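Local coordinates for NIF3-related protein (Bacillus cereus, PDB 2GX8) that is of unknown function but belongs to the NIF3 family and binds a pair of zinc ions, with an inserted domain thought to be regulatory, at residues L37-M41 with Y42-L46; I112-K115 with C116-D120; V170-A173 with E174-R177; V176-A179 with L180-G184. One frame throughout, in Å; residues are numbered along the deposited sequence.

Interaction 1: residues L37-M41 with Y42-L46; sequences LFESM and YPKHL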
loop_
_atom_site.group_PDB
_atom_site.type_symbol
_atom_site.label_atom_id
_atom_site.label_comp_id
_atom_site.label_asym_id
_atom_site.label_seq_id
_atom_site.Cartn_x
_atom_site.Cartn_y
_atom_site.Cartn_z
ATOM N N LEU C 37 32.924 10.421 19.447
ATOM C CA LEU C 37 33.371 11.812 19.325
ATOM C C LEU C 37 32.971 12.432 17.993
ATOM O O LEU C 37 32.900 13.655 17.876
ATOM C CB LEU C 37 34.884 11.934 19.502
ATOM C CG LEU C 37 35.429 11.780 20.929
ATOM C CD1 LEU C 37 36.947 11.862 20.936
ATOM C CD2 LEU C 37 34.847 12.855 21.851
ATOM N N PHE C 38 32.741 11.596 16.981
ATOM C CA PHE C 38 32.311 12.071 15.671
ATOM C C PHE C 38 30.852 12.455 15.755
ATOM O O PHE C 38 30.427 13.471 15.194
ATOM C CB PHE C 38 32.477 10.983 14.590
ATOM C CG PHE C 38 31.849 11.344 13.263
ATOM C CD1 PHE C 38 30.620 10.800 12.880
ATOM C CD2 PHE C 38 32.460 12.260 12.412
ATOM C CE1 PHE C 38 30.016 11.150 11.660
ATOM C CE2 PHE C 38 31.876 12.612 11.194
ATOM C CZ PHE C 38 30.647 12.063 10.817
ATOM N N GLU C 39 30.091 11.621 16.452
ATOM C CA GLU C 39 28.659 11.820 16.602
ATOM C C GLU C 39 28.298 13.008 17.488
ATOM O O GLU C 39 27.153 13.446 17.483
ATOM C CB GLU C 39 27.979 10.528 17.063
ATOM C CG GLU C 39 27.978 9.472 15.966
ATOM C CD GLU C 39 27.479 8.103 16.389
ATOM O OE1 GLU C 39 27.616 7.168 15.565
ATOM O OE2 GLU C 39 26.982 7.932 17.533
ATOM N N SER C 40 29.271 13.537 18.225
ATOM C CA SER C 40 29.028 14.726 19.027
ATOM C C SER C 40 28.836 15.912 18.071
ATOM O O SER C 40 28.080 16.851 18.352
ATOM C CB SER C 40 30.194 14.990 19.985
ATOM O OG SER C 40 31.385 15.331 19.285
ATOM N N MET C 41 29.516 15.851 16.929
ATOM C CA MET C 41 29.437 16.897 15.922
ATOM C C MET C 41 28.349 16.585 14.889
ATOM O O MET C 41 27.742 17.484 14.319
ATOM C CB MET C 41 30.783 17.031 15.206
ATOM C CG MET C 41 31.992 17.209 16.119
ATOM S SD MET C 41 33.542 17.438 15.206
ATOM C CE MET C 41 33.763 15.871 14.369
ATOM N N TYR C 42 28.100 15.307 14.647
ATOM C CA TYR C 42 27.120 14.911 13.649
ATOM C C TYR C 42 26.173 13.861 14.204
ATOM O O TYR C 42 26.280 12.687 13.827
ATOM C CB TYR C 42 27.846 14.377 12.396
ATOM C CG TYR C 42 28.721 15.427 11.743
ATOM C CD1 TYR C 42 30.097 15.501 12.001
ATOM C CD2 TYR C 42 28.163 16.366 10.894
ATOM C CE1 TYR C 42 30.881 16.489 11.424
ATOM C CE2 TYR C 42 28.924 17.348 10.313
ATOM C CZ TYR C 42 30.277 17.410 10.570
ATOM O OH TYR C 42 30.999 18.423 9.962
ATOM N N PRO C 43 25.249 14.268 15.104
ATOM C CA PRO C 43 24.316 13.305 15.705
ATOM C C PRO C 43 23.376 12.595 14.724
ATOM O O PRO C 43 22.971 13.183 13.722
ATOM C CB PRO C 43 23.526 14.150 16.713
ATOM C CG PRO C 43 23.742 15.544 16.313
ATOM C CD PRO C 43 25.053 15.628 15.637
ATOM N N LYS C 44 23.035 11.340 15.038
ATOM C CA LYS C 44 22.174 10.486 14.196
ATOM C C LYS C 44 20.706 10.925 14.069
ATOM O O LYS C 44 20.025 10.512 13.138
ATOM C CB LYS C 44 22.249 9.021 14.659
ATOM C CG LYS C 44 23.559 8.303 14.338
ATOM C CD LYS C 44 23.604 6.943 15.039
ATOM C CE LYS C 44 24.802 6.127 14.588
ATOM N NZ LYS C 44 25.099 4.941 15.480
ATOM N N HIS C 45 20.217 11.749 14.994
ATOM C CA HIS C 45 18.849 12.267 14.901
ATOM C C HIS C 45 18.706 13.339 13.803
ATOM O O HIS C 45 17.595 13.672 13.387
ATOM C CB HIS C 45 18.347 12.780 16.254
ATOM C CG HIS C 45 19.227 13.816 16.888
ATOM N ND1 HIS C 45 19.169 15.153 16.554
ATOM C CD2 HIS C 45 20.149 13.719 17.875
ATOM C CE1 HIS C 45 20.034 15.831 17.289
ATOM N NE2 HIS C 45 20.639 14.983 18.103
ATOM N N LEU C 46 19.840 13.860 13.336
ATOM C CA LEU C 46 19.873 14.847 12.254
ATOM C C LEU C 46 19.625 14.205 10.883
ATOM O O LEU C 46 19.137 14.875 9.951
ATOM C CB LEU C 46 21.209 15.601 12.232
ATOM C CG LEU C 46 21.526 16.460 13.448
ATOM C CD1 LEU C 46 22.765 17.259 13.195
ATOM C CD2 LEU C 46 20.377 17.372 13.720
#

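Interaction 2: residues I112-K115 with C116-D120; sequences IIEK and CIKND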
loop_
_atom_site.group_PDB
_atom_site.type_symbol
_atom_site.label_atom_id
_atom_site.label_comp_id
_atom_site.label_asym_id
_atom_site.label_seq_id
_atom_site.Cartn_x
_atom_site.Cartn_y
_atom_site.Cartn_z
ATOM N N ILE C 112 34.710 -4.954 -3.001
ATOM C CA ILE C 112 34.991 -3.863 -2.055
ATOM C C ILE C 112 34.665 -4.344 -0.663
ATOM O O ILE C 112 35.464 -4.194 0.259
ATOM C CB ILE C 112 34.150 -2.591 -2.346
ATOM C CG1 ILE C 112 34.500 -2.017 -3.719
ATOM C CG2 ILE C 112 34.436 -1.526 -1.274
ATOM C CD1 ILE C 112 33.585 -0.897 -4.177
ATOM N N ILE C 113 33.485 -4.940 -0.518
ATOM C CA ILE C 113 33.045 -5.507 0.769
ATOM C C ILE C 113 34.029 -6.594 1.223
ATOM O O ILE C 113 34.412 -6.663 2.397
ATOM C CB ILE C 113 31.621 -6.076 0.616
ATOM C CG1 ILE C 113 30.651 -4.929 0.296
ATOM C CG2 ILE C 113 31.150 -6.763 1.879
ATOM C CD1 ILE C 113 29.293 -5.425 -0.059
ATOM N N GLU C 114 34.446 -7.429 0.274
ATOM C CA GLU C 114 35.421 -8.518 0.536
ATOM C C GLU C 114 36.764 -7.958 0.994
ATOM O O GLU C 114 37.365 -8.450 1.954
ATOM C CB GLU C 114 35.620 -9.343 -0.736
ATOM C CG GLU C 114 36.686 -10.427 -0.633
ATOM C CD GLU C 114 36.892 -11.190 -1.939
ATOM O OE1 GLU C 114 37.006 -10.525 -2.987
ATOM O OE2 GLU C 114 36.959 -12.444 -1.911
ATOM N N LYS C 115 37.243 -6.932 0.302
ATOM C CA LYS C 115 38.506 -6.307 0.659
ATOM C C LYS C 115 38.432 -5.710 2.077
ATOM O O LYS C 115 39.377 -5.862 2.860
ATOM C CB LYS C 115 38.916 -5.285 -0.397
ATOM C CG LYS C 115 40.229 -4.580 -0.121
ATOM C CD LYS C 115 40.822 -3.903 -1.380
ATOM C CE LYS C 115 41.521 -4.947 -2.261
ATOM N NZ LYS C 115 42.090 -4.389 -3.514
ATOM N N CYS C 116 37.301 -5.082 2.414
ATOM C CA CYS C 116 37.066 -4.517 3.765
ATOM C C CYS C 116 37.013 -5.597 4.817
ATOM O O CYS C 116 37.638 -5.484 5.878
ATOM C CB CYS C 116 35.741 -3.759 3.821
ATOM S SG CYS C 116 35.680 -2.277 2.858
ATOM N N ILE C 117 36.249 -6.645 4.544
ATOM C CA ILE C 117 36.158 -7.744 5.508
ATOM C C ILE C 117 37.461 -8.500 5.703
ATOM O O ILE C 117 37.855 -8.735 6.838
ATOM C CB ILE C 117 34.990 -8.705 5.206
ATOM C CG1 ILE C 117 33.680 -8.046 5.658
ATOM C CG2 ILE C 117 35.188 -10.044 5.946
ATOM C CD1 ILE C 117 32.476 -8.959 5.594
ATOM N N LYS C 118 38.144 -8.867 4.626
ATOM C CA LYS C 118 39.414 -9.585 4.742
ATOM C C LYS C 118 40.507 -8.804 5.462
ATOM O O LYS C 118 41.405 -9.379 6.080
ATOM C CB LYS C 118 39.933 -10.022 3.372
ATOM C CG LYS C 118 39.159 -11.154 2.769
ATOM C CD LYS C 118 39.894 -11.757 1.618
ATOM C CE LYS C 118 39.050 -12.839 0.974
ATOM N NZ LYS C 118 39.822 -13.600 -0.059
ATOM N N ASN C 119 40.418 -7.486 5.386
ATOM C CA ASN C 119 41.419 -6.623 5.983
ATOM C C ASN C 119 40.993 -5.972 7.279
ATOM O O ASN C 119 41.614 -4.999 7.695
ATOM C CB ASN C 119 41.855 -5.578 4.959
ATOM C CG ASN C 119 42.687 -6.184 3.850
ATOM O OD1 ASN C 119 43.864 -6.534 4.059
ATOM N ND2 ASN C 119 42.096 -6.311 2.661
ATOM N N ASP C 120 39.943 -6.510 7.908
ATOM C CA ASP C 120 39.432 -5.986 9.189
ATOM C C ASP C 120 39.217 -4.463 9.158
ATOM O O ASP C 120 39.593 -3.767 10.108
ATOM C CB ASP C 120 40.358 -6.363 10.364
ATOM C CG ASP C 120 40.456 -7.860 10.589
ATOM O OD1 ASP C 120 39.623 -8.577 10.021
ATOM O OD2 ASP C 120 41.352 -8.330 11.364
#

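Interaction 3: residues V170-A173 with E174-R177; sequences VTHA and EEVR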
loop_
_atom_site.group_PDB
_atom_site.type_symbol
_atom_site.label_atom_id
_atom_site.label_comp_id
_atom_site.label_asym_id
_atom_site.label_seq_id
_atom_site.Cartn_x
_atom_site.Cartn_y
_atom_site.Cartn_z
ATOM N N VAL C 170 17.727 26.796 49.230
ATOM C CA VAL C 170 18.594 27.973 48.981
ATOM C C VAL C 170 20.063 27.676 49.257
ATOM O O VAL C 170 20.955 28.290 48.652
ATOM C CB VAL C 170 18.136 29.252 49.787
ATOM C CG1 VAL C 170 19.034 30.436 49.485
ATOM C CG2 VAL C 170 16.656 29.644 49.472
ATOM N N THR C 171 20.324 26.726 50.156
ATOM C CA THR C 171 21.698 26.322 50.448
ATOM C C THR C 171 22.350 25.701 49.216
ATOM O O THR C 171 23.535 25.882 48.978
ATOM C CB THR C 171 21.790 25.317 51.615
ATOM O OG1 THR C 171 20.961 24.180 51.348
ATOM C CG2 THR C 171 21.367 25.963 52.925
ATOM N N HIS C 172 21.572 25.001 48.403
ATOM C CA HIS C 172 22.171 24.358 47.253
ATOM C C HIS C 172 21.782 24.916 45.905
ATOM O O HIS C 172 22.223 24.415 44.874
ATOM C CB HIS C 172 21.953 22.855 47.333
ATOM C CG HIS C 172 22.764 22.201 48.413
ATOM N ND1 HIS C 172 23.982 21.599 48.168
ATOM C CD2 HIS C 172 22.542 22.073 49.744
ATOM C CE1 HIS C 172 24.469 21.117 49.298
ATOM N NE2 HIS C 172 23.613 21.391 50.268
ATOM N N ALA C 173 21.009 25.991 45.926
ATOM C CA ALA C 173 20.503 26.603 44.709
ATOM C C ALA C 173 21.579 27.045 43.710
ATOM O O ALA C 173 21.502 26.696 42.530
ATOM C CB ALA C 173 19.580 27.757 45.053
ATOM N N GLU C 174 22.571 27.796 44.182
ATOM C CA GLU C 174 23.635 28.316 43.320
ATOM C C GLU C 174 24.468 27.207 42.668
ATOM O O GLU C 174 24.880 27.291 41.504
ATOM C CB GLU C 174 24.520 29.279 44.122
ATOM C CG GLU C 174 25.715 29.861 43.371
ATOM C CD GLU C 174 25.333 30.783 42.216
ATOM O OE1 GLU C 174 24.157 31.187 42.092
ATOM O OE2 GLU C 174 26.245 31.128 41.437
ATOM N N GLU C 175 24.693 26.164 43.443
ATOM C CA GLU C 175 25.421 24.995 43.014
ATOM C C GLU C 175 24.640 24.251 41.907
ATOM O O GLU C 175 25.227 23.778 40.935
ATOM C CB GLU C 175 25.621 24.126 44.250
ATOM C CG GLU C 175 26.464 22.905 44.071
ATOM C CD GLU C 175 26.745 22.207 45.397
ATOM O OE1 GLU C 175 26.531 22.836 46.479
ATOM O OE2 GLU C 175 27.190 21.031 45.346
ATOM N N VAL C 176 23.314 24.190 42.048
ATOM C CA VAL C 176 22.426 23.518 41.066
ATOM C C VAL C 176 22.297 24.307 39.760
ATOM O O VAL C 176 22.257 23.714 38.696
ATOM C CB VAL C 176 21.069 23.116 41.700
ATOM C CG1 VAL C 176 20.041 22.649 40.670
ATOM C CG2 VAL C 176 21.316 22.011 42.711
ATOM N N ARG C 177 22.265 25.638 39.839
ATOM C CA ARG C 177 22.269 26.474 38.635
ATOM C C ARG C 177 23.571 26.273 37.842
ATOM O O ARG C 177 23.541 26.211 36.604
ATOM C CB ARG C 177 22.191 27.956 38.975
ATOM C CG ARG C 177 20.951 28.408 39.644
ATOM C CD ARG C 177 21.044 29.892 39.845
ATOM N NE ARG C 177 19.997 30.371 40.730
ATOM C CZ ARG C 177 20.178 30.748 41.995
ATOM N NH1 ARG C 177 21.395 30.750 42.535
ATOM N NH2 ARG C 177 19.136 31.169 42.712
#

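Interaction 4: residues V176-A179 with L180-G184; sequences VRKA and LGDAG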
loop_
_atom_site.group_PDB
_atom_site.type_symbol
_atom_site.label_atom_id
_atom_site.label_comp_id
_atom_site.label_asym_id
_atom_site.label_seq_id
_atom_site.Cartn_x
_atom_site.Cartn_y
_atom_site.Cartn_z
ATOM N N VAL C 176 23.314 24.190 42.048
ATOM C CA VAL C 176 22.426 23.518 41.066
ATOM C C VAL C 176 22.297 24.307 39.760
ATOM O O VAL C 176 22.257 23.714 38.696
ATOM C CB VAL C 176 21.069 23.116 41.700
ATOM C CG1 VAL C 176 20.041 22.649 40.670
ATOM C CG2 VAL C 176 21.316 22.011 42.711
ATOM N N ARG C 177 22.265 25.638 39.839
ATOM C CA ARG C 177 22.269 26.474 38.635
ATOM C C ARG C 177 23.571 26.273 37.842
ATOM O O ARG C 177 23.541 26.211 36.604
ATOM C CB ARG C 177 22.191 27.956 38.975
ATOM C CG ARG C 177 20.951 28.408 39.644
ATOM C CD ARG C 177 21.044 29.892 39.845
ATOM N NE ARG C 177 19.997 30.371 40.730
ATOM C CZ ARG C 177 20.178 30.748 41.995
ATOM N NH1 ARG C 177 21.395 30.750 42.535
ATOM N NH2 ARG C 177 19.136 31.169 42.712
ATOM N N LYS C 178 24.704 26.190 38.553
ATOM C CA LYS C 178 26.008 26.041 37.908
ATOM C C LYS C 178 26.073 24.727 37.163
ATOM O O LYS C 178 26.569 24.674 36.051
ATOM C CB LYS C 178 27.144 26.104 38.929
ATOM C CG LYS C 178 28.532 26.140 38.292
ATOM C CD LYS C 178 29.634 26.095 39.335
ATOM C CE LYS C 178 31.011 26.339 38.715
ATOM N NZ LYS C 178 31.450 25.277 37.764
ATOM N N ALA C 179 25.555 23.679 37.797
ATOM C CA ALA C 179 25.542 22.334 37.245
ATOM C C ALA C 179 24.696 22.267 35.993
ATOM O O ALA C 179 25.061 21.620 35.033
ATOM C CB ALA C 179 25.018 21.368 38.273
ATOM N N LEU C 180 23.544 22.920 36.022
ATOM C CA LEU C 180 22.653 22.959 34.869
ATOM C C LEU C 180 23.311 23.676 33.700
ATOM O O LEU C 180 23.285 23.189 32.573
ATOM C CB LEU C 180 21.357 23.662 35.237
ATOM C CG LEU C 180 20.327 22.906 36.075
ATOM C CD1 LEU C 180 19.229 23.856 36.457
ATOM C CD2 LEU C 180 19.732 21.729 35.320
ATOM N N GLY C 181 23.928 24.817 33.993
ATOM C CA GLY C 181 24.589 25.643 32.996
ATOM C C GLY C 181 25.772 24.968 32.349
ATOM O O GLY C 181 25.809 24.849 31.123
ATOM N N ASP C 182 26.726 24.531 33.180
ATOM C CA ASP C 182 27.925 23.809 32.738
ATOM C C ASP C 182 27.564 22.628 31.840
ATOM O O ASP C 182 28.264 22.353 30.874
ATOM C CB ASP C 182 28.755 23.331 33.935
ATOM C CG ASP C 182 29.442 24.476 34.680
ATOM O OD1 ASP C 182 29.262 25.662 34.310
ATOM O OD2 ASP C 182 30.181 24.181 35.641
ATOM N N ALA C 183 26.450 21.968 32.154
ATOM C CA ALA C 183 25.933 20.836 31.382
ATOM C C ALA C 183 25.213 21.240 30.081
ATOM O O ALA C 183 24.702 20.375 29.362
ATOM C CB ALA C 183 25.006 19.975 32.257
ATOM N N GLY C 184 25.146 22.541 29.799
ATOM C CA GLY C 184 24.542 23.039 28.559
ATOM C C GLY C 184 23.100 23.519 28.585
ATOM O O GLY C 184 22.535 23.846 27.538
#

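Interaction 1: residues L37-M41 with Y42-L46
Y42 packs against F38 where helix 31-38 gives way to the loop before strand 54-56. From CB outward, the Y42 side chain runs between M41 and F38. CB lies against the carbonyl of M41 and 4.0 Å from CE1 of F38. CG sits beneath the M41 carbonyl, whose O lies over one face of the tyrosine ring. CD1 makes the closest apolar approach, 3.5 Å to CE2 of F38. CE1 reaches toward CB of M41. OH leaves the contact and hydrogen-bonds NE2 of Q370.

The F38 and Y42 rings are nearly parallel, with planes at 27°, but slid apart so that they barely overlap. F38 holds its CG anti to its own N (chi1 171°), which carries the phenyl ring alongside the tyrosine. The backbone adds a bond from Y42 N to F38 O of 3.0 Å, and M41 N donates to the same oxygen.

Nearer the surface, the extended chains of E39 and K44 cross at a slant. OE1 of E39 lies 3.2 Å from K44 CE and 3.4 Å from K44 NZ, its salt-bridge partner. The stronger partner of E39 is Y124 OH, hydrogen-bonded to the same OE1. Helices 128-132 and 362-377 pack around F38 and Y42. This is an aromatic pair spaced i to i+4 at the exit of a helix, the Y42 side chain about 10 Å from a bound zinc ion.

Interaction 2: residues I112-K115 with C116-D120
I112 and C116 are joined in helix 108-118, the crossover helix of the beta-alpha-beta unit with strands 88-91 and 122-125. The main-chain bonds are regular: C116 N to I112 O, I117 N to I113 O and K118 N to E114 O, the last 2.8 Å long. A Schellman motif then ends the helix, with D120 at positive phi as its C-prime residue.

Among the charged side chains, E114 and K118 lie side by side and point the same way. Their salt bridge is long, 3.6 Å from OE2 to NZ, and CG of E114 packs on CE of K118 at 3.7 Å. K118 NZ has a stronger partner in D120 of the second subunit. K115 NZ is held by E75 and D79 of helix 75-84.

Apolar contact within the turn is slight. I117 instead meets I117 of the second subunit, and C116 touches V78.

The side-chain amide of N119 bonds back to the last turn. Its CG is anti to its carbonyl carbon (chi1 -71°), which turns ND2 back along the helix. ND2 donates to K115 O at 2.8 Å and 159°, and this oxygen lies close to the amide plane; N119 N adds only a weak bond to it.

Interaction 3: residues V170-A173 with E174-R177
H172 and E175 meet through different first torsions. H172 places CG anti to its carbonyl carbon (chi1 -71°), whereas E175 places CG anti to its N (chi1 -175°). With these torsions the two side chains lie side by side and point the same way. ND1 of H172 reaches OE1 of E175 at 3.3 Å in a weak, bent hydrogen bond. Ring and carboxylate planes are 42° apart, so the groups are not coplanar.

On another side of the turn, R177 extends back over A173. Its CG rests 3.4 Å from A173 O. The guanidinium lays one face over the carbonyl carbon of A173, and NH2 comes 4.2 Å from A173 CB. E174 bends at chi2 and brings OE1 to NH1 of R177, 2.8 Å away. This is a salt bridge, though its hydrogen bond is weak in angle. The same OE1 also pairs with R222 of the fourth subunit, and R177 NE bonds S197 OG. Two of the guanidinium nitrogens thus have partners.

Two backbone bonds complete the turn. V176 N donates to H172 O, and R177 N donates to A173 O, both near 3.0 Å.

These residues lie in the N-terminal part of helix 170-182. V176 packs on V166 and V168 of strand 150-168. R177 reaches I228 of strand 221-233 and T195 of strand 194-206, so this face of the helix lies on the sheet.

Interaction 4: residues V176-A179 with L180-G184
A Schellman motif closes helix 170-182. V176 to D182 make up its last turns, followed by A183 and G184. G184 takes positive phi, and its N donates to G181 O at 2.7 Å. At these backbone angles a side chain would collide with the carbonyl O of A183, which suits a glycine.

Before this end the main chain is regular. L180 N donates to V176 O, G181 N to R177 O and D182 N to K178 O. The next bond, from A183 N to A179 O, is looser: it is 3.2 Å long, and the donor stands above the carbonyl plane.

The charged pair lies on the outer side. K178 runs out from the helix and bends only at its last torsion (chi4 -65°), which turns NZ toward D182. NZ meets OD2 of D182 at 2.7 Å, on the syn lone pair of that oxygen. This short salt bridge joins residues one helical turn apart, whose side chains approach at a slant. K178 CG also lies 3.7 Å from D182 OD2, so the start of the lysine chain shares the contact. The other oxygen, OD1, is hydrogen-bonded to NE2 of H193, so both oxygens of the carboxylate have partners.

The apolar side is less tight. V176 CG1 and L180 CD1 are 4.5 Å apart, and L180 CG lies over V176 O.

L180 packs on V240 and M244 of helix 237-247, where A179 meets A247 and A183 meets V240. L180 also touches T230 of strand 221-233, so the helix end contacts both helix 237-247 and the sheet.

In the fold
All four contacts are local, and none closes a long loop. From the N terminus, interaction 1 turns the chain out of helix 31-38 toward strand 54-56, against helices 128-132 and 362-377. Interaction 2 follows in series at the end of helix 108-118, ahead of strand 122-125 and at a subunit interface. Their nearest atoms are about 17 Å apart. Interactions 3 and 4 share V176 and R177 and together span helix 170-182 from its N-terminal part to its end. They tie that helix to strands 150-168 and 221-233, and interaction 4 adds helix 237-247. Interactions 2 and 3 lie farthest apart, with centres about 55 Å from each other.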